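Local coordinates for protein Alpha/beta hydrolase (Enterobacter asburiae, PDB 6KMO) that probably hydrolyses carboxylic esters, acting as an esterase or lipase built on the alpha/beta hydrolase fold, at residues Leu68-Val73 against Leu125-Gly130; Lys86-Lys91 against Gly113-His118; Thr300-Met305 against Leu325-Ala330. The protein carries 2 engineered substitutions. All coordinates share one frame; numbering follows the deposited sequence. Where two conformers were deposited one is given.

Contact 1: Leu68-Val73 against Leu125-Gly130; sequences LPPAQV and LVRASG
Arg127 NH1 donates a hydrogen bond to Pro70 O over 2.9 Å, and this bond joins helix 115-129 to the loop that leads into strand 71-80. The donor lies in the carbonyl plane, on a lone pair of the oxygen, and the N-H...O angle is 151°. Seen from the arginine, the acceptor sits slightly off the guanidinium plane, and the flat group also lies against two proline rings. Pro69 CB and Pro70 CD cover the same face of the guanidinium: Pro69 CB lies 3.5 Å from Arg127 NE, and Pro70 CD is 3.5 Å from Arg127 NH1. Further down the side chain, Arg127 CD packs against Pro69 CB at 3.6 Å. The chain reaches this place by running extended through chi2 and then bending at chi3 (57°), which turns the guanidinium along the prolines. One N-H thus holds the carbonyl while apolar ring carbons cover a face, a mixed polar and apolar grip at the protein surface. A turn earlier on the same helix, Arg123 NH1 bonds to Pro69 O, so two successive proline carbonyls are held by arginines of one helix.

Near the end of that helix, Leu125 O receives two bonds from Ser129, from N at 3.0 Å and from OG at 2.8 Å, which arrive from opposite faces of the carbonyl plane. Gly130 then leaves the helix with positive phi. Val126 faces the sheet, where it packs on Val90 and Phe102. The contact ties the lead-in to an edge strand to the helix of a beta-alpha-beta crossover, which in the alpha/beta hydrolase fold connects parallel strands 99-105 and 132-136.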
# COMPACT_ATOMS: atom_id res chain seq x y z
N LEU A 68 17.57 8.24 -14.74
CA LEU A 68 17.77 7.11 -13.83
C LEU A 68 18.30 7.61 -12.51
O LEU A 68 19.25 8.41 -12.48
CB LEU A 68 18.77 6.14 -14.43
CG LEU A 68 18.34 5.47 -15.74
CD1 LEU A 68 19.37 4.48 -16.20
CD2 LEU A 68 16.98 4.78 -15.58
N PRO A 69 17.73 7.17 -11.39
CA PRO A 69 18.29 7.56 -10.10
C PRO A 69 19.60 6.85 -9.86
O PRO A 69 19.86 5.77 -10.41
CB PRO A 69 17.21 7.10 -9.10
CG PRO A 69 16.61 5.91 -9.76
CD PRO A 69 16.61 6.22 -11.25
N PRO A 70 20.49 7.43 -9.05
CA PRO A 70 21.82 6.84 -8.88
C PRO A 70 21.79 5.42 -8.34
O PRO A 70 21.07 5.10 -7.39
CB PRO A 70 22.50 7.80 -7.89
CG PRO A 70 21.79 9.10 -8.10
CD PRO A 70 20.37 8.74 -8.40
N ALA A 71 22.62 4.56 -8.95
CA ALA A 71 22.80 3.18 -8.55
C ALA A 71 24.02 2.65 -9.28
O ALA A 71 24.49 3.25 -10.25
CB ALA A 71 21.58 2.32 -8.92
N GLN A 72 24.53 1.51 -8.81
CA GLN A 72 25.63 0.81 -9.45
C GLN A 72 25.09 -0.38 -10.23
O GLN A 72 24.30 -1.17 -9.69
CB GLN A 72 26.59 0.25 -8.40
CG GLN A 72 27.23 1.21 -7.44
CD GLN A 72 28.01 0.47 -6.36
OE1 GLN A 72 28.28 -0.73 -6.48
NE2 GLN A 72 28.38 1.19 -5.31
N VAL A 73 25.54 -0.55 -11.46
CA VAL A 73 25.11 -1.66 -12.31
C VAL A 73 26.33 -2.45 -12.78
O VAL A 73 27.32 -1.86 -13.23
CB VAL A 73 24.27 -1.18 -13.51
CG1 VAL A 73 23.85 -2.37 -14.35
CG2 VAL A 73 23.07 -0.39 -13.03
N LEU A 125 13.62 0.17 -6.76
CA LEU A 125 13.43 -0.85 -5.74
C LEU A 125 14.71 -1.11 -4.95
O LEU A 125 14.66 -1.35 -3.74
CB LEU A 125 12.93 -2.15 -6.40
CG LEU A 125 11.50 -2.11 -6.97
CD1 LEU A 125 11.32 -3.27 -7.94
CD2 LEU A 125 10.46 -2.12 -5.87
N VAL A 126 15.85 -1.09 -5.63
CA VAL A 126 17.14 -1.22 -4.96
C VAL A 126 17.34 -0.08 -3.98
O VAL A 126 17.73 -0.29 -2.83
CB VAL A 126 18.25 -1.27 -6.03
CG1 VAL A 126 19.63 -1.06 -5.38
CG2 VAL A 126 18.19 -2.59 -6.77
N ARG A 127 17.07 1.15 -4.41
CA ARG A 127 17.28 2.30 -3.53
C ARG A 127 16.35 2.26 -2.33
O ARG A 127 16.77 2.56 -1.20
CB ARG A 127 17.09 3.57 -4.35
CG ARG A 127 18.22 3.82 -5.32
CD ARG A 127 17.84 4.84 -6.39
NE ARG A 127 17.45 6.09 -5.77
CZ ARG A 127 18.30 7.02 -5.35
NH1 ARG A 127 19.60 6.85 -5.53
NH2 ARG A 127 17.84 8.11 -4.77
N ALA A 128 15.09 1.87 -2.53
CA ALA A 128 14.13 1.87 -1.45
C ALA A 128 14.34 0.70 -0.49
O ALA A 128 13.95 0.80 0.68
CB ALA A 128 12.71 1.84 -2.01
N SER A 129 14.92 -0.40 -0.95
CA SER A 129 15.12 -1.57 -0.10
C SER A 129 16.52 -1.67 0.49
O SER A 129 16.69 -2.37 1.51
CB SER A 129 14.85 -2.85 -0.90
OG SER A 129 15.86 -3.05 -1.89
N GLY A 130 17.51 -1.02 -0.11
CA GLY A 130 18.90 -1.21 0.27
C GLY A 130 19.51 -2.52 -0.17
O GLY A 130 20.67 -2.80 0.21

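Contact 2: Lys86-Lys91 against Gly113-His118; sequences KLKIVK and GDFPTH
Lys88 lies across the face of the Phe115 ring, while Val90 meets the same ring at its edge. In this part of the alpha/beta hydrolase fold, the first turn of helix 115-129 packs on strand 83-92 of the central sheet. Lys88 and Val90, two residues apart on the strand, both turn toward that helix, and Phe115 comes out to meet them with CG anti to its backbone N (chi1 176°). The lysine and phenylalanine side chains cross at about a right angle. Lys88 CB stands over the ring as a CH-pi contact, 4.0 Å from the Phe115 centroid and displaced toward the CD1-CE1 rim. Bends at chi2 and chi3 then carry the aliphatic chain across the same face, so that Lys88 CE comes down 3.7 Å from Phe115 CD2. The hydrocarbon part of the lysine is spent on the ring, and NZ goes on to a long, weak ion pair with Glu75 on the neighbouring strand 71-80.

Val90 approaches in a different manner. Its CG2 lies near the plane of the ring, 3.7 Å from Phe115 CE1, and the valine also packs on Ile122 and Val126 further along the helix. Tyr135, on strand 132-136 at the other side of strand 83-92 from Glu75, meets Phe115 edge-to-face. The aromatic ring therefore joins helix to sheet through apolar and pi contacts.

The start of the helix is capped by a polar group. Asp114 is the N-cap, its OD1 accepting from Thr117 N at 2.8 Å with an N-H...O angle of 165°, nearly along the C-O axis of the carboxylate. One residue on, His118 ND1 donates to Thr117 OG1 at 2.9 Å, with that oxygen close to the plane of the imidazole.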
# COMPACT_ATOMS: atom_id res chain seq x y z
N LYS A 86 22.61 -14.74 -18.54
CA LYS A 86 23.11 -13.40 -18.26
C LYS A 86 22.34 -12.75 -17.11
O LYS A 86 21.10 -12.75 -17.10
CB LYS A 86 23.00 -12.50 -19.48
CG LYS A 86 23.80 -11.23 -19.35
CD LYS A 86 23.48 -10.20 -20.44
CE LYS A 86 23.74 -10.74 -21.85
NZ LYS A 86 24.41 -9.76 -22.76
N LEU A 87 23.07 -12.18 -16.16
CA LEU A 87 22.53 -11.46 -15.02
C LEU A 87 22.96 -10.00 -15.09
O LEU A 87 24.07 -9.68 -15.53
CB LEU A 87 23.05 -12.02 -13.71
CG LEU A 87 22.94 -13.53 -13.55
CD1 LEU A 87 23.55 -13.99 -12.24
CD2 LEU A 87 21.48 -13.99 -13.64
N LYS A 88 22.08 -9.11 -14.64
CA LYS A 88 22.45 -7.72 -14.38
C LYS A 88 22.24 -7.48 -12.90
O LYS A 88 21.17 -7.81 -12.37
CB LYS A 88 21.61 -6.74 -15.21
CG LYS A 88 21.81 -6.86 -16.72
CD LYS A 88 23.19 -6.37 -17.13
CE LYS A 88 23.15 -4.91 -17.49
NZ LYS A 88 24.39 -4.48 -18.21
N ILE A 89 23.24 -6.93 -12.23
CA ILE A 89 23.24 -6.76 -10.78
C ILE A 89 23.20 -5.27 -10.48
O ILE A 89 24.03 -4.51 -10.99
CB ILE A 89 24.46 -7.44 -10.13
CG1 ILE A 89 24.48 -8.93 -10.48
CG2 ILE A 89 24.43 -7.29 -8.63
CD1 ILE A 89 25.56 -9.34 -11.40
N VAL A 90 22.22 -4.85 -9.70
CA VAL A 90 22.02 -3.43 -9.39
C VAL A 90 22.13 -3.26 -7.89
O VAL A 90 21.48 -3.99 -7.12
CB VAL A 90 20.67 -2.93 -9.92
CG1 VAL A 90 20.52 -1.44 -9.68
CG2 VAL A 90 20.50 -3.25 -11.41
N LYS A 91 22.96 -2.32 -7.45
CA LYS A 91 23.19 -2.07 -6.04
C LYS A 91 23.05 -0.58 -5.74
O LYS A 91 23.16 0.25 -6.64
CB LYS A 91 24.60 -2.53 -5.65
CG LYS A 91 24.83 -4.00 -5.82
CD LYS A 91 26.24 -4.39 -5.39
CE LYS A 91 26.50 -5.85 -5.70
NZ LYS A 91 27.86 -6.29 -5.24
N GLY A 113 10.13 -6.73 -23.15
CA GLY A 113 10.89 -6.44 -21.95
C GLY A 113 12.31 -6.97 -22.00
O GLY A 113 12.67 -7.83 -22.80
N ASP A 114 13.11 -6.44 -21.09
CA ASP A 114 14.56 -6.64 -21.00
C ASP A 114 15.05 -5.80 -19.83
O ASP A 114 14.24 -5.23 -19.07
CB ASP A 114 15.24 -6.27 -22.31
CG ASP A 114 15.06 -4.83 -22.71
OD1 ASP A 114 14.64 -4.01 -21.87
OD2 ASP A 114 15.38 -4.49 -23.88
N PHE A 115 16.36 -5.73 -19.65
CA PHE A 115 16.89 -4.91 -18.56
C PHE A 115 16.71 -3.42 -18.81
O PHE A 115 16.17 -2.73 -17.92
CB PHE A 115 18.33 -5.29 -18.22
CG PHE A 115 18.94 -4.39 -17.16
CD1 PHE A 115 18.63 -4.56 -15.81
CD2 PHE A 115 19.78 -3.35 -17.52
CE1 PHE A 115 19.15 -3.72 -14.85
CE2 PHE A 115 20.31 -2.50 -16.55
CZ PHE A 115 20.01 -2.70 -15.22
N PRO A 116 17.13 -2.84 -19.94
CA PRO A 116 16.99 -1.38 -20.08
C PRO A 116 15.57 -0.88 -19.87
O PRO A 116 15.38 0.15 -19.22
CB PRO A 116 17.54 -1.09 -21.49
CG PRO A 116 18.48 -2.21 -21.74
CD PRO A 116 17.87 -3.43 -21.07
N THR A 117 14.57 -1.58 -20.41
CA THR A 117 13.20 -1.13 -20.21
C THR A 117 12.82 -1.10 -18.73
O THR A 117 11.99 -0.27 -18.31
CB THR A 117 12.17 -2.01 -20.94
OG1 THR A 117 12.32 -3.38 -20.58
CG2 THR A 117 12.25 -1.84 -22.46
N HIS A 118 13.37 -2.00 -17.92
CA HIS A 118 13.02 -2.12 -16.51
C HIS A 118 14.02 -1.46 -15.57
O HIS A 118 13.81 -1.49 -14.35
CB HIS A 118 12.87 -3.60 -16.14
CG HIS A 118 11.59 -4.20 -16.64
ND1 HIS A 118 11.29 -4.31 -17.98
CD2 HIS A 118 10.52 -4.69 -15.97
CE1 HIS A 118 10.09 -4.84 -18.11
NE2 HIS A 118 9.60 -5.08 -16.91

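Contact 3: Thr300-Met305 against Leu325-Ala330; sequences TRYNGM and LEQAGA
Tyr302 and Gln327 both place CG beside the backbone N, with chi1 at -73° and -69°, and the glutamine then runs out extended, so that the phenol and the amide meet at their polar ends. Tyr302 OH donates to Gln327 OE1 over 2.7 Å. The hydroxyl lies somewhat out of the amide carbonyl plane, whereas the oxygen sits in the plane of the tyrosine ring, at its edge, 3.5 Å from Tyr302 CE2. Ring and amide planes are 59° apart. Both residues are buried, and the bond gives each of these two polar atoms a partner.

Strand 297-302 is the last of the main sheet in the alpha/beta hydrolase fold, and helix 319-335, which carries Gln327, is the C-terminal helix packed against that sheet. The Tyr302 ring is also flanked by Thr320 and Ala324 of this helix and by Gln272 of strand 269-274. Residues Thr300 to Tyr302 pair antiparallel with a strand of the second subunit, so the sheet runs on through the dimer interface. Gln327 takes part there too: its backbone O accepts from the side-chain NE2 of Gln327 of the second subunit.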
# COMPACT_ATOMS: atom_id res chain seq x y z
N THR A 300 -2.18 -5.11 -1.48
CA THR A 300 -2.43 -3.67 -1.53
C THR A 300 -2.87 -3.29 -2.93
O THR A 300 -2.12 -3.49 -3.90
CB THR A 300 -1.18 -2.86 -1.20
OG1 THR A 300 -0.53 -3.37 -0.03
CG2 THR A 300 -1.51 -1.39 -0.99
N ARG A 301 -4.07 -2.73 -3.04
CA ARG A 301 -4.56 -2.17 -4.29
C ARG A 301 -4.27 -0.67 -4.30
O ARG A 301 -4.64 0.04 -3.37
CB ARG A 301 -6.07 -2.39 -4.41
CG ARG A 301 -6.69 -1.79 -5.67
CD ARG A 301 -8.20 -1.77 -5.60
NE ARG A 301 -8.77 -3.10 -5.76
CZ ARG A 301 -10.03 -3.35 -6.09
NH1 ARG A 301 -10.87 -2.35 -6.25
NH2 ARG A 301 -10.43 -4.60 -6.24
N TYR A 302 -3.61 -0.20 -5.35
CA TYR A 302 -3.31 1.22 -5.53
C TYR A 302 -4.36 1.81 -6.46
O TYR A 302 -4.48 1.42 -7.63
CB TYR A 302 -1.87 1.43 -6.04
CG TYR A 302 -0.85 1.16 -4.94
CD1 TYR A 302 -0.47 -0.13 -4.64
CD2 TYR A 302 -0.34 2.20 -4.18
CE1 TYR A 302 0.42 -0.39 -3.61
CE2 TYR A 302 0.57 1.94 -3.16
CZ TYR A 302 0.94 0.65 -2.89
OH TYR A 302 1.83 0.34 -1.87
N ASN A 303 -5.16 2.73 -5.92
CA ASN A 303 -6.26 3.27 -6.71
C ASN A 303 -5.79 4.26 -7.78
O ASN A 303 -4.74 4.90 -7.67
CB ASN A 303 -7.31 3.92 -5.81
CG ASN A 303 -8.35 2.96 -5.32
OD1 ASN A 303 -8.27 1.74 -5.54
ND2 ASN A 303 -9.37 3.49 -4.66
N GLY A 304 -6.57 4.33 -8.86
CA GLY A 304 -6.32 5.26 -9.92
C GLY A 304 -5.24 4.83 -10.89
O GLY A 304 -4.93 5.59 -11.82
N MET A 305 -4.66 3.65 -10.69
CA MET A 305 -3.51 3.21 -11.46
C MET A 305 -3.92 2.22 -12.55
O MET A 305 -4.88 1.46 -12.41
CB MET A 305 -2.47 2.52 -10.55
CG MET A 305 -1.76 3.41 -9.55
SD MET A 305 -0.81 4.83 -10.30
CE MET A 305 -2.02 6.21 -10.01
N LEU A 325 6.43 2.32 -4.85
CA LEU A 325 7.72 1.66 -4.97
C LEU A 325 8.53 1.82 -3.69
O LEU A 325 9.22 0.89 -3.27
CB LEU A 325 8.46 2.15 -6.21
CG LEU A 325 7.74 1.81 -7.51
CD1 LEU A 325 8.51 2.38 -8.71
CD2 LEU A 325 7.53 0.31 -7.70
N GLU A 326 8.45 2.99 -3.05
CA GLU A 326 9.06 3.14 -1.73
C GLU A 326 8.50 2.12 -0.75
O GLU A 326 9.24 1.52 0.03
CB GLU A 326 8.85 4.57 -1.19
CG GLU A 326 9.52 4.82 0.16
CD GLU A 326 11.04 4.84 0.07
OE1 GLU A 326 11.58 5.14 -1.01
OE2 GLU A 326 11.69 4.58 1.10
N GLN A 327 7.18 1.90 -0.79
CA GLN A 327 6.52 0.99 0.13
C GLN A 327 6.86 -0.47 -0.16
O GLN A 327 7.01 -1.27 0.78
CB GLN A 327 5.01 1.24 0.07
CG GLN A 327 4.60 2.59 0.66
CD GLN A 327 3.11 2.82 0.66
OE1 GLN A 327 2.39 2.37 -0.23
NE2 GLN A 327 2.64 3.55 1.67
N ALA A 328 6.99 -0.83 -1.43
CA ALA A 328 7.48 -2.17 -1.75
C ALA A 328 8.89 -2.37 -1.23
O ALA A 328 9.21 -3.42 -0.66
CB ALA A 328 7.42 -2.41 -3.26
N GLY A 329 9.75 -1.37 -1.43
CA GLY A 329 11.12 -1.48 -0.95
C GLY A 329 11.22 -1.57 0.56
O GLY A 329 12.03 -2.33 1.09
N ALA A 330 10.37 -0.83 1.28
CA ALA A 330 10.39 -0.89 2.73
C ALA A 330 9.99 -2.26 3.23
O ALA A 330 10.58 -2.79 4.19
CB ALA A 330 9.48 0.20 3.31

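Contacts 1 and 2 both use helix 115-129, one near its last turn and one at its first: contact 1 holds it to the loop leading into strand 71-80, contact 2 to the neighbouring strand 83-92. Their chemistry differs with depth: contact 1 is a surface grip of arginine on prolines, contact 2 a buried packing of aliphatic groups round an aromatic ring. They touch where Gln72 N probably bonds to Lys91 O. Contact 3 is also buried but polar, a single side-chain bond at the opposite edge of the sheet, beside the subunit interface. Its helix still packs on the end of helix 115-129, with Ala128 CB lying 3.8 Å from Gly329 CA.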